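Long-range contacts in HTH-type transcriptional regulator mcbR (Escherichia coli UMEA 3718-1, PDB 4P9F), which represses expression of McbA by binding to its promoter region, which prevents colanic acid overproduction and mucoidy, and is important for biofilm formation: residues L6-E11 / L49-S54; P25-I30 / F66-V71; Q101-L106 / L181-L186. All coordinates share one frame; numbering follows the deposited sequence.

Contact 1: residues L6-E11 / L49-S54; sequences LTLQVE and LLRLVS
Within the GntR-family winged helix-turn-helix domain, a salt bridge between Glu11 and Arg51 ties the first helix, 6-19, to the later turns of helix 42-54, whose earlier part belongs to the helix-turn-helix motif. The two short helical segments cross at -59° with their axes 9.9 Å apart, a separation spanned by long side chains. Arg51 runs extended from CG to NE and crosses the Glu11 side chain at about a right angle. Its NH1 donates to Glu11 OE1 at 3.0 Å; the bond is nearly straight (165°) and lies in the guanidinium plane, but it meets OE1 on the syn side from out of the carboxylate plane, the two planes being 69° apart. Thr7 covers one guanidinium face: CG2, anti to the backbone N, sits over its centre, 3.5 Å from Arg51 CZ. The carboxylate also rests on the aliphatic part of the arginine, with Glu11 OE1 3.2 Å from Arg51 CD. An alanine at Arg51 would probably leave Glu11 OE1 without its charged mate and Thr7 CG2 without the flat group it covers. Beyond the pair, Thr7 OG1 bonds to Glu47 OE1, while Arg51 packs on Ser54 of the second subunit, so the bridge lies close to the dimer interface. The other carboxylate oxygen, Glu11 OE2, accepts a 2.6 Å hydrogen bond from a water that also donates, weakly, to Arg51 O.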
ATOM      1  N   LEU A   6      -9.440 -20.618   7.511  1.00 21.82           N
ATOM      2  CA  LEU A   6     -10.635 -19.994   8.074  1.00 24.97           C
ATOM      3  C   LEU A   6     -10.316 -18.529   8.360  1.00 24.21           C
ATOM      4  O   LEU A   6     -11.134 -17.625   8.173  1.00 24.41           O
ATOM      5  CB  LEU A   6     -11.069 -20.729   9.358  1.00 20.14           C
ATOM      6  CG  LEU A   6     -11.717 -22.094   9.114  1.00 30.66           C
ATOM      7  CD1 LEU A   6     -12.305 -22.694  10.423  1.00 24.48           C
ATOM      8  CD2 LEU A   6     -12.736 -22.053   7.959  1.00 31.76           C
ATOM      9  N   THR A   7      -9.124 -18.295   8.876  1.00 20.87           N
ATOM     10  CA  THR A   7      -8.729 -16.927   9.171  1.00 21.29           C
ATOM     11  C   THR A   7      -8.700 -16.047   7.908  1.00 18.61           C
ATOM     12  O   THR A   7      -9.206 -14.937   7.916  1.00 20.01           O
ATOM     13  CB  THR A   7      -7.340 -16.906   9.804  1.00 27.93           C
ATOM     14  OG1 THR A   7      -7.334 -17.797  10.920  1.00 25.02           O
ATOM     15  CG2 THR A   7      -6.939 -15.457  10.243  1.00 25.26           C
ATOM     16  N   LEU A   8      -8.154 -16.581   6.819  1.00 19.38           N
ATOM     17  CA  LEU A   8      -8.071 -15.820   5.565  1.00 20.90           C
ATOM     18  C   LEU A   8      -9.466 -15.544   5.016  1.00 23.04           C
ATOM     19  O   LEU A   8      -9.725 -14.468   4.489  1.00 24.42           O
ATOM     20  CB  LEU A   8      -7.250 -16.576   4.510  1.00 20.66           C
ATOM     21  CG  LEU A   8      -7.126 -15.918   3.115  1.00 28.42           C
ATOM     22  CD1 LEU A   8      -6.525 -14.502   3.245  1.00 28.47           C
ATOM     23  CD2 LEU A   8      -6.271 -16.797   2.183  1.00 28.80           C
ATOM     24  N   GLN A   9     -10.369 -16.514   5.182  1.00 23.57           N
ATOM     25  CA  GLN A   9     -11.712 -16.392   4.647  1.00 24.04           C
ATOM     26  C   GLN A   9     -12.470 -15.284   5.365  1.00 26.03           C
ATOM     27  O   GLN A   9     -13.130 -14.447   4.743  1.00 23.10           O
ATOM     28  CB  GLN A   9     -12.458 -17.723   4.796  1.00 32.79           C
ATOM     29  CG  GLN A   9     -13.768 -17.748   4.091  1.00 51.29           C
ATOM     30  CD  GLN A   9     -13.593 -17.475   2.612  1.00 67.21           C
ATOM     31  OE1 GLN A   9     -14.151 -16.514   2.074  1.00 71.48           O
ATOM     32  NE2 GLN A   9     -12.791 -18.308   1.951  1.00 65.37           N
ATOM     33  N   VAL A  10     -12.358 -15.255   6.680  1.00 19.41           N
ATOM     34  CA  VAL A  10     -12.971 -14.160   7.433  1.00 24.55           C
ATOM     35  C   VAL A  10     -12.327 -12.812   7.073  1.00 24.57           C
ATOM     36  O   VAL A  10     -13.005 -11.814   6.915  1.00 22.69           O
ATOM     37  CB  VAL A  10     -12.856 -14.384   8.964  1.00 23.43           C
ATOM     38  CG1 VAL A  10     -13.454 -13.194   9.718  1.00 17.91           C
ATOM     39  CG2 VAL A  10     -13.559 -15.710   9.380  1.00 23.39           C
ATOM     40  N   GLU A  11     -10.999 -12.798   6.957  1.00 25.11           N
ATOM     41  CA  GLU A  11     -10.303 -11.568   6.633  1.00 24.66           C
ATOM     42  C   GLU A  11     -10.726 -10.986   5.273  1.00 23.75           C
ATOM     43  O   GLU A  11     -10.995  -9.788   5.157  1.00 24.56           O
ATOM     44  CB  GLU A  11      -8.799 -11.792   6.605  1.00 22.71           C
ATOM     45  CG  GLU A  11      -8.062 -10.479   6.374  1.00 29.14           C
ATOM     46  CD  GLU A  11      -6.586 -10.668   6.134  1.00 38.24           C
ATOM     47  OE1 GLU A  11      -6.148 -11.835   5.962  1.00 32.57           O
ATOM     48  OE2 GLU A  11      -5.869  -9.644   6.144  1.00 34.84           O
ATOM     49  N   LEU A  49      -9.505 -10.035  12.372  1.00 23.78           N
ATOM     50  CA  LEU A  49      -9.694  -8.656  12.796  1.00 21.86           C
ATOM     51  C   LEU A  49      -8.348  -7.990  13.125  1.00 22.12           C
ATOM     52  O   LEU A  49      -8.119  -6.843  12.749  1.00 25.71           O
ATOM     53  CB  LEU A  49     -10.645  -8.612  13.997  1.00 22.38           C
ATOM     54  CG  LEU A  49     -12.096  -9.002  13.690  1.00 23.02           C
ATOM     55  CD1 LEU A  49     -12.827  -9.431  14.972  1.00 19.16           C
ATOM     56  CD2 LEU A  49     -12.835  -7.825  13.060  1.00 19.83           C
ATOM     57  N   LEU A  50      -7.461  -8.718  13.800  1.00 23.63           N
ATOM     58  CA  LEU A  50      -6.135  -8.198  14.165  1.00 23.67           C
ATOM     59  C   LEU A  50      -5.266  -7.985  12.941  1.00 26.96           C
ATOM     60  O   LEU A  50      -4.452  -7.060  12.922  1.00 21.24           O
ATOM     61  CB  LEU A  50      -5.439  -9.124  15.165  1.00 29.84           C
ATOM     62  CG  LEU A  50      -6.055  -9.041  16.564  1.00 28.60           C
ATOM     63  CD1 LEU A  50      -5.488 -10.107  17.500  1.00 28.64           C
ATOM     64  CD2 LEU A  50      -5.834  -7.639  17.130  1.00 29.43           C
ATOM     65  N   ARG A  51      -5.444  -8.823  11.917  1.00 22.06           N
ATOM     66  CA  ARG A  51      -4.743  -8.604  10.649  1.00 24.84           C
ATOM     67  C   ARG A  51      -5.144  -7.252  10.046  1.00 25.84           C
ATOM     68  O   ARG A  51      -4.311  -6.537   9.495  1.00 23.56           O
ATOM     69  CB  ARG A  51      -5.081  -9.718   9.654  1.00 24.72           C
ATOM     70  CG  ARG A  51      -4.420 -11.072   9.942  1.00 24.78           C
ATOM     71  CD  ARG A  51      -4.787 -12.084   8.840  1.00 28.33           C
ATOM     72  NE  ARG A  51      -4.167 -13.385   9.089  1.00 27.57           N
ATOM     73  CZ  ARG A  51      -4.222 -14.412   8.256  1.00 30.20           C
ATOM     74  NH1 ARG A  51      -4.899 -14.300   7.112  1.00 25.15           N
ATOM     75  NH2 ARG A  51      -3.602 -15.541   8.573  1.00 26.29           N
ATOM     76  N   LEU A  52      -6.423  -6.904  10.161  1.00 21.06           N
ATOM     77  CA  LEU A  52      -6.905  -5.630   9.652  1.00 24.74           C
ATOM     78  C   LEU A  52      -6.407  -4.461  10.515  1.00 26.93           C
ATOM     79  O   LEU A  52      -6.057  -3.394   9.994  1.00 27.24           O
ATOM     80  CB  LEU A  52      -8.430  -5.661   9.565  1.00 25.59           C
ATOM     81  CG  LEU A  52      -8.949  -6.612   8.476  1.00 31.12           C
ATOM     82  CD1 LEU A  52     -10.445  -6.859   8.611  1.00 27.17           C
ATOM     83  CD2 LEU A  52      -8.653  -6.033   7.095  1.00 34.13           C
ATOM     84  N   VAL A  53      -6.338  -4.674  11.829  1.00 24.98           N
ATOM     85  CA  VAL A  53      -5.767  -3.676  12.724  1.00 23.50           C
ATOM     86  C   VAL A  53      -4.318  -3.389  12.328  1.00 30.89           C
ATOM     87  O   VAL A  53      -3.903  -2.243  12.297  1.00 25.92           O
ATOM     88  CB  VAL A  53      -5.844  -4.115  14.201  1.00 24.41           C
ATOM     89  CG1 VAL A  53      -4.916  -3.255  15.106  1.00 25.04           C
ATOM     90  CG2 VAL A  53      -7.293  -4.083  14.675  1.00 25.51           C
ATOM     91  N   SER A  54      -3.559  -4.432  12.004  1.00 23.20           N
ATOM     92  CA  SER A  54      -2.134  -4.271  11.708  1.00 28.05           C
ATOM     93  C   SER A  54      -1.878  -3.423  10.451  1.00 25.72           C
ATOM     94  O   SER A  54      -0.795  -2.852  10.306  1.00 31.86           O
ATOM     95  CB  SER A  54      -1.451  -5.637  11.569  1.00 30.49           C
ATOM     96  OG  SER A  54      -1.838  -6.270  10.367  1.00 50.88           O
TER
HETATM   97  O   HOH W   1      -5.183  -7.230   6.695  1.00 37.70           O

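Contact 2: residues P25-I30 / F66-V71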
ATOM      1  N   PRO A  25     -18.657   3.931   9.323  1.00 30.30           N
ATOM      2  CA  PRO A  25     -17.556   4.534  10.078  1.00 32.03           C
ATOM      3  C   PRO A  25     -17.898   4.597  11.565  1.00 37.64           C
ATOM      4  O   PRO A  25     -19.029   4.933  11.922  1.00 29.56           O
ATOM      5  CB  PRO A  25     -17.457   5.948   9.488  1.00 34.33           C
ATOM      6  CG  PRO A  25     -17.965   5.806   8.114  1.00 32.14           C
ATOM      7  CD  PRO A  25     -19.040   4.752   8.158  1.00 24.82           C
ATOM      8  N   GLY A  26     -16.955   4.216  12.417  1.00 31.95           N
ATOM      9  CA  GLY A  26     -17.185   4.291  13.853  1.00 35.06           C
ATOM     10  C   GLY A  26     -17.870   3.079  14.477  1.00 36.45           C
ATOM     11  O   GLY A  26     -17.907   2.977  15.703  1.00 31.61           O
ATOM     12  N   ALA A  27     -18.423   2.175  13.660  1.00 30.45           N
ATOM     13  CA  ALA A  27     -19.159   1.035  14.210  1.00 34.43           C
ATOM     14  C   ALA A  27     -18.289   0.151  15.091  1.00 35.26           C
ATOM     15  O   ALA A  27     -17.121  -0.118  14.779  1.00 28.50           O
ATOM     16  CB  ALA A  27     -19.767   0.182  13.090  1.00 26.72           C
ATOM     17  N   ARG A  28     -18.898  -0.354  16.155  1.00 30.46           N
ATOM     18  CA  ARG A  28     -18.196  -1.199  17.107  1.00 30.64           C
ATOM     19  C   ARG A  28     -18.440  -2.648  16.694  1.00 26.89           C
ATOM     20  O   ARG A  28     -19.579  -3.102  16.596  1.00 30.56           O
ATOM     21  CB  ARG A  28     -18.695  -0.920  18.540  1.00 29.04           C
ATOM     22  CG  ARG A  28     -18.144  -1.865  19.610  1.00 30.13           C
ATOM     23  CD  ARG A  28     -18.586  -1.454  21.041  1.00 32.10           C
ATOM     24  NE  ARG A  28     -18.315  -2.537  21.979  1.00 30.91           N
ATOM     25  CZ  ARG A  28     -17.158  -2.708  22.610  1.00 34.29           C
ATOM     26  NH1 ARG A  28     -16.175  -1.829  22.424  1.00 28.29           N
ATOM     27  NH2 ARG A  28     -16.987  -3.747  23.440  1.00 31.22           N
ATOM     28  N   LEU A  29     -17.360  -3.352  16.385  1.00 21.72           N
ATOM     29  CA  LEU A  29     -17.427  -4.759  15.987  1.00 23.25           C
ATOM     30  C   LEU A  29     -17.036  -5.652  17.154  1.00 26.37           C
ATOM     31  O   LEU A  29     -15.914  -5.554  17.651  1.00 29.33           O
ATOM     32  CB  LEU A  29     -16.503  -5.011  14.796  1.00 22.60           C
ATOM     33  CG  LEU A  29     -16.620  -3.987  13.660  1.00 28.42           C
ATOM     34  CD1 LEU A  29     -15.601  -4.282  12.538  1.00 22.10           C
ATOM     35  CD2 LEU A  29     -18.044  -3.943  13.106  1.00 23.81           C
ATOM     36  N   ILE A  30     -17.912  -6.572  17.531  1.00 27.76           N
ATOM     37  CA  ILE A  30     -17.651  -7.437  18.684  1.00 31.22           C
ATOM     38  C   ILE A  30     -17.233  -8.816  18.171  1.00 27.45           C
ATOM     39  O   ILE A  30     -18.005  -9.487  17.478  1.00 24.20           O
ATOM     40  CB  ILE A  30     -18.889  -7.534  19.630  1.00 29.10           C
ATOM     41  CG1 ILE A  30     -19.200  -6.165  20.252  1.00 35.38           C
ATOM     42  CG2 ILE A  30     -18.689  -8.600  20.740  1.00 22.40           C
ATOM     43  CD1 ILE A  30     -20.306  -5.418  19.573  1.00 44.23           C
ATOM     44  N   PHE A  66     -13.493  -4.103  18.101  1.00 30.46           N
ATOM     45  CA  PHE A  66     -12.804  -3.268  17.138  1.00 30.78           C
ATOM     46  C   PHE A  66     -13.725  -2.180  16.620  1.00 33.65           C
ATOM     47  O   PHE A  66     -14.945  -2.292  16.755  1.00 31.98           O
ATOM     48  CB  PHE A  66     -12.289  -4.139  15.992  1.00 28.96           C
ATOM     49  CG  PHE A  66     -11.389  -5.228  16.453  1.00 26.85           C
ATOM     50  CD1 PHE A  66     -11.901  -6.448  16.877  1.00 21.16           C
ATOM     51  CD2 PHE A  66     -10.033  -5.016  16.535  1.00 28.69           C
ATOM     52  CE1 PHE A  66     -11.070  -7.447  17.332  1.00 24.10           C
ATOM     53  CE2 PHE A  66      -9.189  -6.024  16.994  1.00 30.93           C
ATOM     54  CZ  PHE A  66      -9.711  -7.238  17.383  1.00 23.71           C
ATOM     55  N   THR A  67     -13.172  -1.102  16.077  1.00 24.49           N
ATOM     56  CA  THR A  67     -14.065  -0.142  15.442  1.00 29.03           C
ATOM     57  C   THR A  67     -13.621   0.109  14.020  1.00 23.32           C
ATOM     58  O   THR A  67     -12.425   0.077  13.699  1.00 25.18           O
ATOM     59  CB  THR A  67     -14.160   1.222  16.186  1.00 35.25           C
ATOM     60  OG1 THR A  67     -12.857   1.779  16.319  1.00 43.72           O
ATOM     61  CG2 THR A  67     -14.814   1.074  17.572  1.00 39.69           C
ATOM     62  N   VAL A  68     -14.624   0.312  13.172  1.00 29.69           N
ATOM     63  CA  VAL A  68     -14.438   0.727  11.790  1.00 24.12           C
ATOM     64  C   VAL A  68     -13.933   2.173  11.818  1.00 27.69           C
ATOM     65  O   VAL A  68     -14.501   3.011  12.517  1.00 25.80           O
ATOM     66  CB  VAL A  68     -15.751   0.593  11.005  1.00 27.66           C
ATOM     67  CG1 VAL A  68     -15.576   1.093   9.566  1.00 26.24           C
ATOM     68  CG2 VAL A  68     -16.248  -0.879  11.060  1.00 21.82           C
ATOM     69  N   PRO A  69     -12.836   2.460  11.106  1.00 27.85           N
ATOM     70  CA  PRO A  69     -12.269   3.812  11.167  1.00 29.24           C
ATOM     71  C   PRO A  69     -13.213   4.883  10.648  1.00 32.94           C
ATOM     72  O   PRO A  69     -14.065   4.589   9.818  1.00 25.60           O
ATOM     73  CB  PRO A  69     -11.022   3.718  10.279  1.00 34.23           C
ATOM     74  CG  PRO A  69     -10.676   2.281  10.276  1.00 28.11           C
ATOM     75  CD  PRO A  69     -11.997   1.556  10.306  1.00 23.30           C
ATOM     76  N   GLU A  70     -13.023   6.107  11.128  1.00 35.38           N
ATOM     77  CA  GLU A  70     -13.709   7.288  10.622  1.00 42.09           C
ATOM     78  C   GLU A  70     -12.935   7.780   9.416  1.00 40.14           C
ATOM     79  O   GLU A  70     -11.716   7.861   9.471  1.00 44.02           O
ATOM     80  CB  GLU A  70     -13.746   8.411  11.669  1.00 45.76           C
ATOM     81  CG  GLU A  70     -14.361   8.047  13.009  1.00 57.39           C
ATOM     82  CD  GLU A  70     -15.877   7.991  12.971  1.00 65.92           C
ATOM     83  OE1 GLU A  70     -16.472   8.424  11.960  1.00 62.65           O
ATOM     84  OE2 GLU A  70     -16.475   7.515  13.961  1.00 71.27           O
ATOM     85  N   VAL A  71     -13.611   8.000   8.297  1.00 35.42           N
ATOM     86  CA  VAL A  71     -12.926   8.523   7.122  1.00 34.09           C
ATOM     87  C   VAL A  71     -13.427   9.938   6.787  1.00 37.98           C
ATOM     88  O   VAL A  71     -14.421  10.115   6.078  1.00 36.27           O
ATOM     89  CB  VAL A  71     -13.099   7.565   5.914  1.00 36.92           C
ATOM     90  CG1 VAL A  71     -12.353   8.074   4.683  1.00 35.52           C
ATOM     91  CG2 VAL A  71     -12.623   6.168   6.304  1.00 29.07           C
TER
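Antiparallel backbone pairing joins residues 25-30 to 66-71 at the surface of the winged helix-turn-helix domain, where strand 28-30 forms one edge of the three-stranded sheet within this chain and strand 65-67 its centre. The directions of the two segments differ by 176°. Leu29 and Phe66 make the hydrogen-bonded pair, with Leu29 N to Phe66 O at 2.7 Å and Phe66 N to Leu29 O at 2.9 Å. Arg28 and Thr67 form a non-hydrogen-bonded pair, and pairing continues past the strands as Val68 N donates to Ala27 O at 3.0 Å. Gly26 N then reaches Val68 O at 2.7 Å, from above the carbonyl plane and with a more bent N-H...O angle of 145°. On the face carrying Leu29 and Phe66, Leu29 CD1 meets Val68 CG2 at 3.8 Å; that methyl is anti to the carbonyl carbon of Val68, and Ala27 CB also touches it. The Phe66 ring packs against helix 42-54. On the other face, Arg28 NH1 bonds to Pro62 O. Where the pairing ends, Glu70 bends at chi2 (-77°), and a side chain on Gly26 would run into its carboxylate and the Pro25 carbonyl: Glu70 OE2 lies 3.3 Å from Gly26 CA.

Contact 3: residues Q101-L106 / L181-L186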
ATOM      1  N   GLN A 101      -9.916 -12.652 -24.722  1.00 60.87           N
ATOM      2  CA  GLN A 101     -10.650 -13.301 -23.645  1.00 60.33           C
ATOM      3  C   GLN A 101     -10.827 -12.369 -22.444  1.00 53.03           C
ATOM      4  O   GLN A 101     -11.902 -12.313 -21.847  1.00 56.56           O
ATOM      5  CB  GLN A 101      -9.937 -14.593 -23.225  1.00 62.75           C
ATOM      6  CG  GLN A 101     -10.624 -15.329 -22.100  1.00 67.84           C
ATOM      7  CD  GLN A 101     -12.090 -15.584 -22.385  1.00 80.84           C
ATOM      8  OE1 GLN A 101     -12.466 -15.973 -23.496  1.00 87.93           O
ATOM      9  NE2 GLN A 101     -12.932 -15.360 -21.383  1.00 81.49           N
ATOM     10  N   ASP A 102      -9.774 -11.631 -22.101  1.00 49.62           N
ATOM     11  CA  ASP A 102      -9.849 -10.646 -21.022  1.00 49.67           C
ATOM     12  C   ASP A 102     -10.936  -9.618 -21.335  1.00 47.84           C
ATOM     13  O   ASP A 102     -11.793  -9.317 -20.501  1.00 43.45           O
ATOM     14  CB  ASP A 102      -8.503  -9.934 -20.827  1.00 47.91           C
ATOM     15  CG  ASP A 102      -7.428 -10.843 -20.239  1.00 56.39           C
ATOM     16  OD1 ASP A 102      -7.764 -11.738 -19.431  1.00 56.60           O
ATOM     17  OD2 ASP A 102      -6.237 -10.639 -20.579  1.00 51.97           O
ATOM     18  N   LEU A 103     -10.888  -9.091 -22.556  1.00 49.26           N
ATOM     19  CA  LEU A 103     -11.819  -8.061 -23.004  1.00 47.09           C
ATOM     20  C   LEU A 103     -13.256  -8.573 -23.023  1.00 53.57           C
ATOM     21  O   LEU A 103     -14.190  -7.833 -22.696  1.00 52.38           O
ATOM     22  CB  LEU A 103     -11.413  -7.555 -24.395  1.00 48.92           C
ATOM     23  CG  LEU A 103     -10.061  -6.828 -24.430  1.00 44.19           C
ATOM     24  CD1 LEU A 103      -9.585  -6.590 -25.867  1.00 48.16           C
ATOM     25  CD2 LEU A 103     -10.169  -5.521 -23.659  1.00 45.90           C
ATOM     26  N   ALA A 104     -13.424  -9.846 -23.380  1.00 54.57           N
ATOM     27  CA  ALA A 104     -14.743 -10.468 -23.396  1.00 57.65           C
ATOM     28  C   ALA A 104     -15.342 -10.494 -21.988  1.00 49.62           C
ATOM     29  O   ALA A 104     -16.508 -10.137 -21.805  1.00 49.04           O
ATOM     30  CB  ALA A 104     -14.665 -11.879 -23.983  1.00 55.90           C
ATOM     31  N   GLU A 105     -14.539 -10.897 -21.002  1.00 46.79           N
ATOM     32  CA  GLU A 105     -14.963 -10.909 -19.594  1.00 48.95           C
ATOM     33  C   GLU A 105     -15.192  -9.502 -19.014  1.00 47.73           C
ATOM     34  O   GLU A 105     -16.043  -9.318 -18.140  1.00 46.09           O
ATOM     35  CB  GLU A 105     -13.936 -11.655 -18.726  1.00 59.80           C
ATOM     36  CG  GLU A 105     -13.796 -13.151 -19.053  1.00 68.51           C
ATOM     37  CD  GLU A 105     -12.785 -13.873 -18.164  1.00 74.08           C
ATOM     38  OE1 GLU A 105     -12.179 -13.225 -17.278  1.00 73.29           O
ATOM     39  OE2 GLU A 105     -12.600 -15.095 -18.359  1.00 81.18           O
ATOM     40  N   LEU A 106     -14.427  -8.514 -19.481  1.00 45.34           N
ATOM     41  CA  LEU A 106     -14.654  -7.135 -19.039  1.00 38.13           C
ATOM     42  C   LEU A 106     -15.998  -6.642 -19.571  1.00 38.54           C
ATOM     43  O   LEU A 106     -16.764  -5.988 -18.853  1.00 39.67           O
ATOM     44  CB  LEU A 106     -13.521  -6.214 -19.492  1.00 40.80           C
ATOM     45  CG  LEU A 106     -12.187  -6.388 -18.763  1.00 40.70           C
ATOM     46  CD1 LEU A 106     -11.098  -5.522 -19.375  1.00 38.16           C
ATOM     47  CD2 LEU A 106     -12.349  -6.058 -17.284  1.00 36.99           C
ATOM     48  N   LEU A 181     -16.467   3.744 -22.419  1.00 34.65           N
ATOM     49  CA  LEU A 181     -15.373   4.447 -23.065  1.00 35.19           C
ATOM     50  C   LEU A 181     -14.019   3.863 -22.637  1.00 32.45           C
ATOM     51  O   LEU A 181     -13.114   3.725 -23.448  1.00 32.15           O
ATOM     52  CB  LEU A 181     -15.459   5.946 -22.753  1.00 32.24           C
ATOM     53  CG  LEU A 181     -16.632   6.679 -23.415  1.00 39.63           C
ATOM     54  CD1 LEU A 181     -16.675   8.145 -23.000  1.00 36.16           C
ATOM     55  CD2 LEU A 181     -16.513   6.571 -24.940  1.00 39.03           C
ATOM     56  N   LEU A 182     -13.895   3.508 -21.362  1.00 31.51           N
ATOM     57  CA  LEU A 182     -12.671   2.883 -20.878  1.00 29.75           C
ATOM     58  C   LEU A 182     -12.436   1.531 -21.563  1.00 30.74           C
ATOM     59  O   LEU A 182     -11.321   1.209 -21.972  1.00 30.83           O
ATOM     60  CB  LEU A 182     -12.724   2.696 -19.362  1.00 28.52           C
ATOM     61  CG  LEU A 182     -11.544   1.951 -18.771  1.00 32.78           C
ATOM     62  CD1 LEU A 182     -10.259   2.715 -19.081  1.00 30.09           C
ATOM     63  CD2 LEU A 182     -11.714   1.768 -17.259  1.00 28.19           C
ATOM     64  N   LEU A 183     -13.487   0.735 -21.683  1.00 31.65           N
ATOM     65  CA  LEU A 183     -13.348  -0.568 -22.317  1.00 35.36           C
ATOM     66  C   LEU A 183     -12.963  -0.413 -23.801  1.00 36.79           C
ATOM     67  O   LEU A 183     -12.122  -1.153 -24.302  1.00 35.94           O
ATOM     68  CB  LEU A 183     -14.636  -1.385 -22.160  1.00 43.31           C
ATOM     69  CG  LEU A 183     -14.543  -2.817 -22.680  1.00 47.44           C
ATOM     70  CD1 LEU A 183     -13.324  -3.486 -22.079  1.00 43.27           C
ATOM     71  CD2 LEU A 183     -15.805  -3.605 -22.367  1.00 49.00           C
ATOM     72  N   ALA A 184     -13.550   0.572 -24.482  1.00 38.18           N
ATOM     73  CA  ALA A 184     -13.182   0.882 -25.867  1.00 37.15           C
ATOM     74  C   ALA A 184     -11.699   1.294 -25.981  1.00 36.29           C
ATOM     75  O   ALA A 184     -10.994   0.893 -26.906  1.00 36.13           O
ATOM     76  CB  ALA A 184     -14.072   1.971 -26.412  1.00 37.52           C
ATOM     77  N   ALA A 185     -11.240   2.102 -25.032  1.00 33.57           N
ATOM     78  CA  ALA A 185      -9.845   2.541 -25.005  1.00 40.11           C
ATOM     79  C   ALA A 185      -8.903   1.356 -24.773  1.00 38.42           C
ATOM     80  O   ALA A 185      -7.820   1.289 -25.354  1.00 35.03           O
ATOM     81  CB  ALA A 185      -9.632   3.629 -23.907  1.00 31.36           C
ATOM     82  N   LEU A 186      -9.316   0.432 -23.910  1.00 34.39           N
ATOM     83  CA  LEU A 186      -8.544  -0.785 -23.651  1.00 35.38           C
ATOM     84  C   LEU A 186      -8.481  -1.633 -24.920  1.00 34.51           C
ATOM     85  O   LEU A 186      -7.410  -2.099 -25.296  1.00 36.83           O
ATOM     86  CB  LEU A 186      -9.151  -1.588 -22.487  1.00 32.09           C
ATOM     87  CG  LEU A 186      -8.950  -0.978 -21.086  1.00 32.46           C
ATOM     88  CD1 LEU A 186      -9.820  -1.680 -20.045  1.00 34.47           C
ATOM     89  CD2 LEU A 186      -7.491  -1.079 -20.685  1.00 31.83           C
TER
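Leu183 and Leu106 make the nearest approach between these helices, with the Leu183 CD1 methyl 3.8 Å from Leu106 CB. The same methyl lies 4.1 Å from both Leu106 CD1 and Leu103 CD2, so one branch of Leu183 meets two leucines a helical turn apart. The CG of Leu183, anti to the backbone N (chi1 -175°), carries this methyl across to them. Its other branch, CD2, comes to 4.1 Å from the backbone carbon Leu106 C. Leu186 completes the group: its CB is 4.2 Å from Leu103 CD2, and its CD1 meets Leu106 CD1 at 4.1 Å, the two side chains crossing at about a right angle.

Both pairs of leucines are spaced i to i+3. Leu106, Leu183 and Leu186 point toward the opposing helix, whereas Leu103 reaches it with its CD2 end. The segments run antiparallel at 174°, and their axes come no closer than 10.9 Å, a distance bridged by leucine side chains through apolar contacts.

The contact belongs to the all-helical FCD domain, which in GntR relatives binds the effector. Leu106 and Leu186 both reach Ile136 of helix 122-138, Leu183 also touches Gln107 and Leu110 further along helix 100-119, and helix 191-210 packs on 181-186 through Cys194 and Cys197.

Contacts 1 and 2 share the DNA-binding domain and touch directly: Phe66 of contact 2 packs on Leu49, Leu50 and Val53 of contact 1, with Val53 CG2 3.4 Å from Phe66 CD2. Helix 42-54 is thus held by helix 6-19 through contact 1 and by the sheet through Phe66. Contact 3 stands apart in the FCD domain, its centre about 33 Å from that of contact 1 and about 37 Å from that of contact 2. Chemistry follows place. The partly buried helix pair near the second subunit uses charge and a water, the surface strand pair uses backbone hydrogen bonds, and the buried pair 101-106 and 181-186 uses leucine side chains.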